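Local coordinates for protein PT26-6P (Thermococcus sp., PDB 2WB7) that is of unknown function but is encoded by a euryarchaeal mobile element and joins immunoglobulin-like domains to a helical domain, at residues A[233-241]-A[380-389]; A[15-24]-A[247-255]. All coordinates share one frame; numbering follows the deposited sequence.

Contact 1: A[233-241]-A[380-389]; sequences GMLGSLPIK and MISVLSNTYT
The flat amide of Asn386 meets Ile240 through its oxygen, OD1 lying 3.5 Å from Ile240 CD1 where the two side chains cross at about a right angle. The same OD1 accepts Tyr388 N, tilted 32° out of the amide plane, in an Asx turn that fixes the amide; the Tyr388 ring carries the backbone O of Asn386 over one face, near the rim. Ile240 places CG1 between its own backbone N and carbonyl carbon (chi1 64°), which sets CD1 against Asn386 OD1 and Thr387 and leaves CG2 against Leu384 CB at 4.0 Å. Leu384 in turn lays CD1 beside Ser237 OG, 3.7 Å away. Gly236 suits its place because its phi is positive (66°); its N donates to Met380 O (2.8 Å, 163°), while CB of Met380, a selenomethionine, runs alongside Leu235 CD2. Ser237 OG bonds to Leu238 O and receives His276 N, and Ser382 OG binds Asp509 of helix 503-523. With one direct hydrogen bond between them, 233-241 and the connection from strand 370-379 to helix 393-404 are held mainly by van der Waals packing of aliphatic side chains on one another and on backbone and polar atoms, the hydroxyls of Ser237 and Ser382 serving other partners.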
loop_
_atom_site.group_PDB
_atom_site.type_symbol
_atom_site.label_atom_id
_atom_site.label_comp_id
_atom_site.label_asym_id
_atom_site.label_seq_id
_atom_site.Cartn_x
_atom_site.Cartn_y
_atom_site.Cartn_z
ATOM N N GLY A 233 -7.808 1.322 -10.515
ATOM C CA GLY A 233 -7.543 0.008 -9.929
ATOM C C GLY A 233 -8.847 -0.636 -9.496
ATOM O O GLY A 233 -9.772 0.062 -9.101
HETATM N N MSE A 234 -8.931 -1.961 -9.554
HETATM C CA MSE A 234 -10.206 -2.628 -9.315
HETATM C C MSE A 234 -10.382 -3.224 -7.917
HETATM O O MSE A 234 -9.419 -3.433 -7.193
HETATM C CB MSE A 234 -10.477 -3.709 -10.370
HETATM C CG MSE A 234 -11.955 -3.804 -10.714
HETATM SE SE MSE A 234 -12.471 -5.411 -11.616
HETATM C CE MSE A 234 -11.999 -6.675 -10.226
ATOM N N LEU A 235 -11.639 -3.481 -7.565
ATOM C CA LEU A 235 -12.016 -4.194 -6.349
ATOM C C LEU A 235 -12.801 -5.446 -6.714
ATOM O O LEU A 235 -13.576 -5.434 -7.672
ATOM C CB LEU A 235 -12.928 -3.325 -5.497
ATOM C CG LEU A 235 -12.259 -2.045 -5.024
ATOM C CD1 LEU A 235 -13.293 -1.014 -4.544
ATOM C CD2 LEU A 235 -11.270 -2.413 -3.921
ATOM N N GLY A 236 -12.622 -6.508 -5.934
ATOM C CA GLY A 236 -13.457 -7.685 -6.058
ATOM C C GLY A 236 -13.310 -8.444 -7.366
ATOM O O GLY A 236 -12.217 -8.615 -7.886
ATOM N N SER A 237 -14.427 -8.919 -7.894
ATOM C CA SER A 237 -14.394 -9.815 -9.025
ATOM C C SER A 237 -15.539 -9.487 -9.942
ATOM O O SER A 237 -16.607 -9.093 -9.482
ATOM C CB SER A 237 -14.558 -11.247 -8.538
ATOM O OG SER A 237 -14.685 -12.153 -9.607
ATOM N N LEU A 238 -15.329 -9.630 -11.242
ATOM C CA LEU A 238 -16.450 -9.566 -12.153
ATOM C C LEU A 238 -17.450 -10.665 -11.766
ATOM O O LEU A 238 -17.081 -11.665 -11.156
ATOM C CB LEU A 238 -15.959 -9.756 -13.589
ATOM C CG LEU A 238 -15.341 -8.525 -14.251
ATOM C CD1 LEU A 238 -14.654 -8.923 -15.543
ATOM C CD2 LEU A 238 -16.387 -7.411 -14.482
ATOM N N PRO A 239 -18.722 -10.486 -12.114
ATOM C CA PRO A 239 -19.702 -11.533 -11.884
ATOM C C PRO A 239 -19.302 -12.873 -12.508
ATOM O O PRO A 239 -18.604 -12.904 -13.505
ATOM C CB PRO A 239 -20.957 -10.973 -12.566
ATOM C CG PRO A 239 -20.815 -9.482 -12.406
ATOM C CD PRO A 239 -19.337 -9.238 -12.596
ATOM N N ILE A 240 -19.764 -13.977 -11.929
ATOM C CA ILE A 240 -19.326 -15.305 -12.367
ATOM C C ILE A 240 -19.604 -15.621 -13.835
ATOM O O ILE A 240 -18.984 -16.524 -14.402
ATOM C CB ILE A 240 -19.910 -16.446 -11.486
ATOM C CG1 ILE A 240 -21.432 -16.492 -11.622
ATOM C CG2 ILE A 240 -19.467 -16.276 -10.051
ATOM C CD1 ILE A 240 -22.099 -17.577 -10.819
ATOM N N LYS A 241 -20.537 -14.914 -14.463
ATOM C CA LYS A 241 -20.807 -15.212 -15.869
ATOM C C LYS A 241 -19.548 -15.072 -16.722
ATOM O O LYS A 241 -19.448 -15.680 -17.779
ATOM C CB LYS A 241 -21.945 -14.367 -16.449
ATOM C CG LYS A 241 -21.599 -12.926 -16.693
ATOM C CD LYS A 241 -22.096 -12.478 -18.044
ATOM C CE LYS A 241 -21.007 -11.726 -18.775
ATOM N NZ LYS A 241 -21.177 -11.828 -20.243
HETATM N N MSE A 380 -7.052 -6.286 -3.501
HETATM C CA MSE A 380 -8.408 -6.219 -2.977
HETATM C C MSE A 380 -9.347 -7.061 -3.831
HETATM O O MSE A 380 -10.280 -6.552 -4.451
HETATM C CB MSE A 380 -8.847 -4.765 -2.916
HETATM C CG MSE A 380 -8.033 -3.945 -1.927
HETATM SE SE MSE A 380 -8.425 -4.520 -0.140
HETATM C CE MSE A 380 -9.993 -3.416 -0.027
ATOM N N ILE A 381 -9.066 -8.358 -3.896
ATOM C CA ILE A 381 -9.846 -9.245 -4.735
ATOM C C ILE A 381 -11.017 -9.773 -3.930
ATOM O O ILE A 381 -11.147 -9.496 -2.738
ATOM C CB ILE A 381 -9.007 -10.431 -5.283
ATOM C CG1 ILE A 381 -8.336 -11.219 -4.151
ATOM C CG2 ILE A 381 -7.962 -9.948 -6.253
ATOM C CD1 ILE A 381 -9.017 -12.568 -3.805
ATOM N N SER A 382 -11.885 -10.516 -4.587
ATOM C CA SER A 382 -12.905 -11.257 -3.877
ATOM C C SER A 382 -13.145 -12.555 -4.632
ATOM O O SER A 382 -13.218 -12.561 -5.867
ATOM C CB SER A 382 -14.194 -10.464 -3.806
ATOM O OG SER A 382 -15.236 -11.298 -3.327
ATOM N N VAL A 383 -13.241 -13.655 -3.899
ATOM C CA VAL A 383 -13.521 -14.922 -4.541
ATOM C C VAL A 383 -14.989 -15.239 -4.379
ATOM O O VAL A 383 -15.476 -15.342 -3.269
ATOM C CB VAL A 383 -12.684 -16.032 -3.971
ATOM C CG1 VAL A 383 -13.057 -17.322 -4.650
ATOM C CG2 VAL A 383 -11.187 -15.709 -4.149
ATOM N N LEU A 384 -15.699 -15.355 -5.488
ATOM C CA LEU A 384 -17.145 -15.590 -5.457
ATOM C C LEU A 384 -17.470 -17.076 -5.481
ATOM O O LEU A 384 -16.658 -17.896 -5.929
ATOM C CB LEU A 384 -17.826 -14.916 -6.649
ATOM C CG LEU A 384 -17.603 -13.415 -6.776
ATOM C CD1 LEU A 384 -18.013 -12.965 -8.126
ATOM C CD2 LEU A 384 -18.382 -12.676 -5.725
ATOM N N SER A 385 -18.664 -17.423 -5.007
ATOM C CA SER A 385 -19.160 -18.803 -5.111
ATOM C C SER A 385 -20.201 -18.883 -6.227
ATOM O O SER A 385 -20.780 -17.866 -6.612
ATOM C CB SER A 385 -19.776 -19.248 -3.788
ATOM O OG SER A 385 -20.984 -18.548 -3.544
ATOM N N ASN A 386 -20.444 -20.079 -6.751
ATOM C CA ASN A 386 -21.430 -20.219 -7.814
ATOM C C ASN A 386 -22.849 -19.915 -7.334
ATOM O O ASN A 386 -23.391 -20.624 -6.506
ATOM C CB ASN A 386 -21.376 -21.606 -8.461
ATOM C CG ASN A 386 -22.325 -21.722 -9.659
ATOM O OD1 ASN A 386 -23.085 -20.790 -9.955
ATOM N ND2 ASN A 386 -22.281 -22.858 -10.349
ATOM N N THR A 387 -23.449 -18.861 -7.863
ATOM C CA THR A 387 -24.803 -18.502 -7.477
ATOM C C THR A 387 -25.883 -18.905 -8.500
ATOM O O THR A 387 -27.069 -18.648 -8.284
ATOM C CB THR A 387 -24.908 -17.004 -7.161
ATOM O OG1 THR A 387 -24.192 -16.253 -8.154
ATOM C CG2 THR A 387 -24.286 -16.727 -5.819
ATOM N N TYR A 388 -25.479 -19.552 -9.591
ATOM C CA TYR A 388 -26.428 -20.021 -10.605
ATOM C C TYR A 388 -27.101 -18.856 -11.293
ATOM O O TYR A 388 -28.209 -18.475 -10.939
ATOM C CB TYR A 388 -27.461 -20.977 -9.994
ATOM C CG TYR A 388 -26.795 -21.986 -9.085
ATOM C CD1 TYR A 388 -26.969 -21.930 -7.703
ATOM C CD2 TYR A 388 -25.932 -22.942 -9.600
ATOM C CE1 TYR A 388 -26.322 -22.808 -6.871
ATOM C CE2 TYR A 388 -25.279 -23.824 -8.770
ATOM C CZ TYR A 388 -25.480 -23.751 -7.407
ATOM O OH TYR A 388 -24.840 -24.632 -6.573
ATOM N N THR A 389 -26.417 -18.274 -12.272
ATOM C CA THR A 389 -26.957 -17.124 -12.961
ATOM C C THR A 389 -28.217 -17.525 -13.674
ATOM O O THR A 389 -28.263 -18.549 -14.334
ATOM C CB THR A 389 -25.986 -16.578 -13.985
ATOM O OG1 THR A 389 -24.713 -16.410 -13.362
ATOM C CG2 THR A 389 -26.467 -15.239 -14.517
HETATM O O HOH W 1 -23.327 -14.115 -13.691
#

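Contact 2: A[15-24]-A[247-255]; sequences KALDHATQAA and DLSGKWVLY
Ala20 sets its methyl over one face of the Trp252 indole, CB 4.0 Å from the centroid of the five-membered ring, in a CH-pi contact; Asp18 O lies in the ring plane, at the edge near CD1. A first torsion of -51° puts CG of Trp252 beside its backbone N and so lays that face against Ala20 CB. Its backbone is held too, Trp252 N donating to Leu17 O (2.8 Å, 161°). Small alanines suit this closely packed side, their methyls meeting the indole at Ala20 and, at Ala23 on helix 21-34, Leu254 CD1, 4.3 Å from Ala23 CB; Leu254 CD1 also packs against Ala23 O at 3.5 Å. The segment 247-255 runs from a loop into strand 253-261 of an eight-stranded antiparallel sheet, and the helix lies on that sheet, where Ala24 also meets Ile269 and Leu287. A type II turn from Leu248 to Lys251 precedes the strand, with Gly250 taking the positive phi of its third position. The other side is looser and nearer solvent. There Lys251 lays CD on Ala16 CB (3.8 Å) and brings NZ to Asp18 OD2 at 3.1 Å, a salt bridge reached from above the carboxylate plane. With an alanine at Lys251, the exposed Asp18 carboxylate would probably lose its mate and turn more freely, and the Ala16 methyl part of its cover. A water takes Leu254 N at 2.8 Å and gives only a weak bond to Lys15 O.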
loop_
_atom_site.group_PDB
_atom_site.type_symbol
_atom_site.label_atom_id
_atom_site.label_comp_id
_atom_site.label_asym_id
_atom_site.label_seq_id
_atom_site.Cartn_x
_atom_site.Cartn_y
_atom_site.Cartn_z
ATOM N N LYS A 15 -11.735 -1.905 -18.348
ATOM C CA LYS A 15 -10.370 -1.710 -17.872
ATOM C C LYS A 15 -9.497 -2.919 -18.155
ATOM O O LYS A 15 -8.288 -2.886 -17.944
ATOM C CB LYS A 15 -10.359 -1.367 -16.385
ATOM C CG LYS A 15 -11.022 -0.032 -16.096
ATOM C CD LYS A 15 -11.082 0.252 -14.602
ATOM C CE LYS A 15 -12.250 1.182 -14.262
ATOM N NZ LYS A 15 -12.477 1.308 -12.794
ATOM N N ALA A 16 -10.127 -3.989 -18.627
ATOM C CA ALA A 16 -9.401 -5.182 -19.013
ATOM C C ALA A 16 -8.225 -4.788 -19.882
ATOM O O ALA A 16 -8.212 -3.701 -20.450
ATOM C CB ALA A 16 -10.308 -6.118 -19.766
ATOM N N LEU A 17 -7.243 -5.675 -19.989
ATOM C CA LEU A 17 -6.053 -5.399 -20.774
ATOM C C LEU A 17 -5.456 -6.692 -21.278
ATOM O O LEU A 17 -5.435 -7.683 -20.551
ATOM C CB LEU A 17 -5.036 -4.679 -19.921
ATOM C CG LEU A 17 -5.361 -3.232 -19.609
ATOM C CD1 LEU A 17 -4.304 -2.666 -18.668
ATOM C CD2 LEU A 17 -5.459 -2.446 -20.912
ATOM N N ASP A 18 -4.983 -6.681 -22.525
ATOM C CA ASP A 18 -4.280 -7.823 -23.097
ATOM C C ASP A 18 -3.002 -8.051 -22.342
ATOM O O ASP A 18 -2.620 -9.188 -22.109
ATOM C CB ASP A 18 -3.896 -7.582 -24.558
ATOM C CG ASP A 18 -5.043 -7.049 -25.403
ATOM O OD1 ASP A 18 -5.011 -5.826 -25.740
ATOM O OD2 ASP A 18 -5.948 -7.853 -25.760
ATOM N N HIS A 19 -2.343 -6.960 -21.970
ATOM C CA HIS A 19 -1.034 -7.032 -21.334
ATOM C C HIS A 19 -0.911 -6.072 -20.142
ATOM O O HIS A 19 -1.338 -4.921 -20.210
ATOM C CB HIS A 19 0.080 -6.796 -22.372
ATOM C CG HIS A 19 0.016 -7.732 -23.547
ATOM N ND1 HIS A 19 0.369 -9.066 -23.463
ATOM C CD2 HIS A 19 -0.371 -7.529 -24.831
ATOM C CE1 HIS A 19 0.196 -9.642 -24.640
ATOM N NE2 HIS A 19 -0.251 -8.732 -25.486
ATOM N N ALA A 20 -0.313 -6.556 -19.055
ATOM C CA ALA A 20 -0.319 -5.835 -17.776
ATOM C C ALA A 20 0.908 -4.945 -17.533
ATOM O O ALA A 20 0.865 -4.023 -16.711
ATOM C CB ALA A 20 -0.483 -6.827 -16.624
ATOM N N THR A 21 1.986 -5.220 -18.261
ATOM C CA THR A 21 3.279 -4.563 -18.028
ATOM C C THR A 21 3.249 -3.024 -17.979
ATOM O O THR A 21 3.470 -2.438 -16.926
ATOM C CB THR A 21 4.323 -5.033 -19.043
ATOM O OG1 THR A 21 4.031 -6.383 -19.424
ATOM C CG2 THR A 21 5.708 -4.983 -18.427
ATOM N N GLN A 22 2.976 -2.372 -19.100
ATOM C CA GLN A 22 3.021 -0.920 -19.094
ATOM C C GLN A 22 2.027 -0.291 -18.128
ATOM O O GLN A 22 2.335 0.743 -17.518
ATOM C CB GLN A 22 2.869 -0.325 -20.493
ATOM C CG GLN A 22 4.149 -0.418 -21.339
ATOM C CD GLN A 22 5.466 -0.421 -20.511
ATOM O OE1 GLN A 22 5.963 0.632 -20.053
ATOM N NE2 GLN A 22 6.050 -1.619 -20.355
ATOM N N ALA A 23 0.836 -0.879 -17.984
ATOM C CA ALA A 23 -0.113 -0.349 -16.988
ATOM C C ALA A 23 0.441 -0.488 -15.565
ATOM O O ALA A 23 0.303 0.413 -14.746
ATOM C CB ALA A 23 -1.472 -1.014 -17.100
ATOM N N ALA A 24 1.067 -1.622 -15.279
ATOM C CA ALA A 24 1.746 -1.812 -14.003
ATOM C C ALA A 24 2.791 -0.724 -13.732
ATOM O O ALA A 24 2.810 -0.120 -12.653
ATOM C CB ALA A 24 2.392 -3.198 -13.934
ATOM N N ASP A 247 -13.882 -13.622 -24.481
ATOM C CA ASP A 247 -13.500 -12.232 -24.711
ATOM C C ASP A 247 -12.523 -11.766 -23.644
ATOM O O ASP A 247 -11.634 -10.962 -23.923
ATOM C CB ASP A 247 -14.728 -11.327 -24.703
ATOM C CG ASP A 247 -14.762 -10.385 -25.895
ATOM O OD1 ASP A 247 -13.675 -10.103 -26.457
ATOM O OD2 ASP A 247 -15.876 -9.936 -26.275
ATOM N N LEU A 248 -12.707 -12.267 -22.419
ATOM C CA LEU A 248 -11.862 -11.899 -21.277
ATOM C C LEU A 248 -10.789 -12.918 -20.891
ATOM O O LEU A 248 -10.046 -12.703 -19.939
ATOM C CB LEU A 248 -12.715 -11.601 -20.045
ATOM C CG LEU A 248 -12.855 -10.108 -19.777
ATOM C CD1 LEU A 248 -13.122 -9.370 -21.085
ATOM C CD2 LEU A 248 -13.942 -9.839 -18.763
ATOM N N SER A 249 -10.696 -14.033 -21.601
ATOM C CA SER A 249 -9.660 -14.987 -21.236
ATOM C C SER A 249 -8.294 -14.352 -21.509
ATOM O O SER A 249 -8.066 -13.777 -22.570
ATOM C CB SER A 249 -9.827 -16.341 -21.956
ATOM O OG SER A 249 -9.614 -16.239 -23.354
ATOM N N GLY A 250 -7.395 -14.443 -20.538
ATOM C CA GLY A 250 -6.044 -13.939 -20.719
ATOM C C GLY A 250 -5.916 -12.435 -20.584
ATOM O O GLY A 250 -4.906 -11.860 -20.978
ATOM N N LYS A 251 -6.925 -11.783 -20.016
ATOM C CA LYS A 251 -6.838 -10.346 -19.776
ATOM C C LYS A 251 -6.555 -10.013 -18.315
ATOM O O LYS A 251 -6.851 -10.806 -17.418
ATOM C CB LYS A 251 -8.095 -9.643 -20.265
ATOM C CG LYS A 251 -8.293 -9.804 -21.752
ATOM C CD LYS A 251 -8.864 -8.530 -22.380
ATOM C CE LYS A 251 -9.048 -8.723 -23.874
ATOM N NZ LYS A 251 -7.982 -9.653 -24.363
ATOM N N TRP A 252 -5.967 -8.844 -18.086
ATOM C CA TRP A 252 -5.618 -8.418 -16.740
ATOM C C TRP A 252 -6.335 -7.139 -16.377
ATOM O O TRP A 252 -6.824 -6.425 -17.242
ATOM C CB TRP A 252 -4.118 -8.152 -16.646
ATOM C CG TRP A 252 -3.262 -9.256 -17.159
ATOM C CD1 TRP A 252 -2.914 -9.485 -18.454
ATOM C CD2 TRP A 252 -2.619 -10.271 -16.383
ATOM N NE1 TRP A 252 -2.098 -10.582 -18.535
ATOM C CE2 TRP A 252 -1.906 -11.090 -17.279
ATOM C CE3 TRP A 252 -2.583 -10.572 -15.021
ATOM C CZ2 TRP A 252 -1.169 -12.192 -16.860
ATOM C CZ3 TRP A 252 -1.849 -11.669 -14.609
ATOM C CH2 TRP A 252 -1.151 -12.459 -15.524
ATOM N N VAL A 253 -6.376 -6.854 -15.085
ATOM C CA VAL A 253 -6.737 -5.544 -14.587
ATOM C C VAL A 253 -5.804 -5.261 -13.420
ATOM O O VAL A 253 -5.341 -6.193 -12.754
ATOM C CB VAL A 253 -8.156 -5.532 -14.057
ATOM C CG1 VAL A 253 -9.170 -5.509 -15.195
ATOM C CG2 VAL A 253 -8.366 -6.719 -13.149
ATOM N N LEU A 254 -5.509 -3.992 -13.172
ATOM C CA LEU A 254 -4.751 -3.647 -11.987
ATOM C C LEU A 254 -5.697 -3.715 -10.812
ATOM O O LEU A 254 -6.876 -3.388 -10.935
ATOM C CB LEU A 254 -4.206 -2.239 -12.103
ATOM C CG LEU A 254 -3.114 -2.033 -13.159
ATOM C CD1 LEU A 254 -2.485 -0.645 -12.937
ATOM C CD2 LEU A 254 -2.057 -3.152 -13.106
ATOM N N TYR A 255 -5.209 -4.157 -9.668
ATOM C CA TYR A 255 -6.075 -4.169 -8.493
ATOM C C TYR A 255 -5.641 -3.080 -7.525
ATOM O O TYR A 255 -4.461 -2.738 -7.452
ATOM C CB TYR A 255 -6.072 -5.555 -7.816
ATOM C CG TYR A 255 -7.191 -6.465 -8.285
ATOM C CD1 TYR A 255 -7.045 -7.279 -9.404
ATOM C CD2 TYR A 255 -8.403 -6.499 -7.608
ATOM C CE1 TYR A 255 -8.074 -8.094 -9.826
ATOM C CE2 TYR A 255 -9.428 -7.305 -8.017
ATOM C CZ TYR A 255 -9.265 -8.097 -9.115
ATOM O OH TYR A 255 -10.309 -8.896 -9.506
HETATM O O HOH W 2 -6.589 -2.254 -15.132
#

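Overall arrangement
Both contacts are partly buried and border strand 253-261, but contact 1 lies deeper, half of its touching residues being buried against 3 of 14 in contact 2. The two adjoin, their centres about 16 Å apart: Gly236 O meets Tyr255 OH and Met234 N meets Leu254 O, both probable hydrogen bonds, while Leu238 packs on Leu248. Contact 1 pairs two loops where the second immunoglobulin-like domain faces helices 471-499 and 503-523. Contact 2 instead brings the start of helix 21-34 and the residues before it onto the sheet. Accordingly, contact 1 combines aliphatic branches with backbone packing and one backbone hydrogen bond, whereas contact 2 adds an aromatic face and, at its exposed rim, a charge pair.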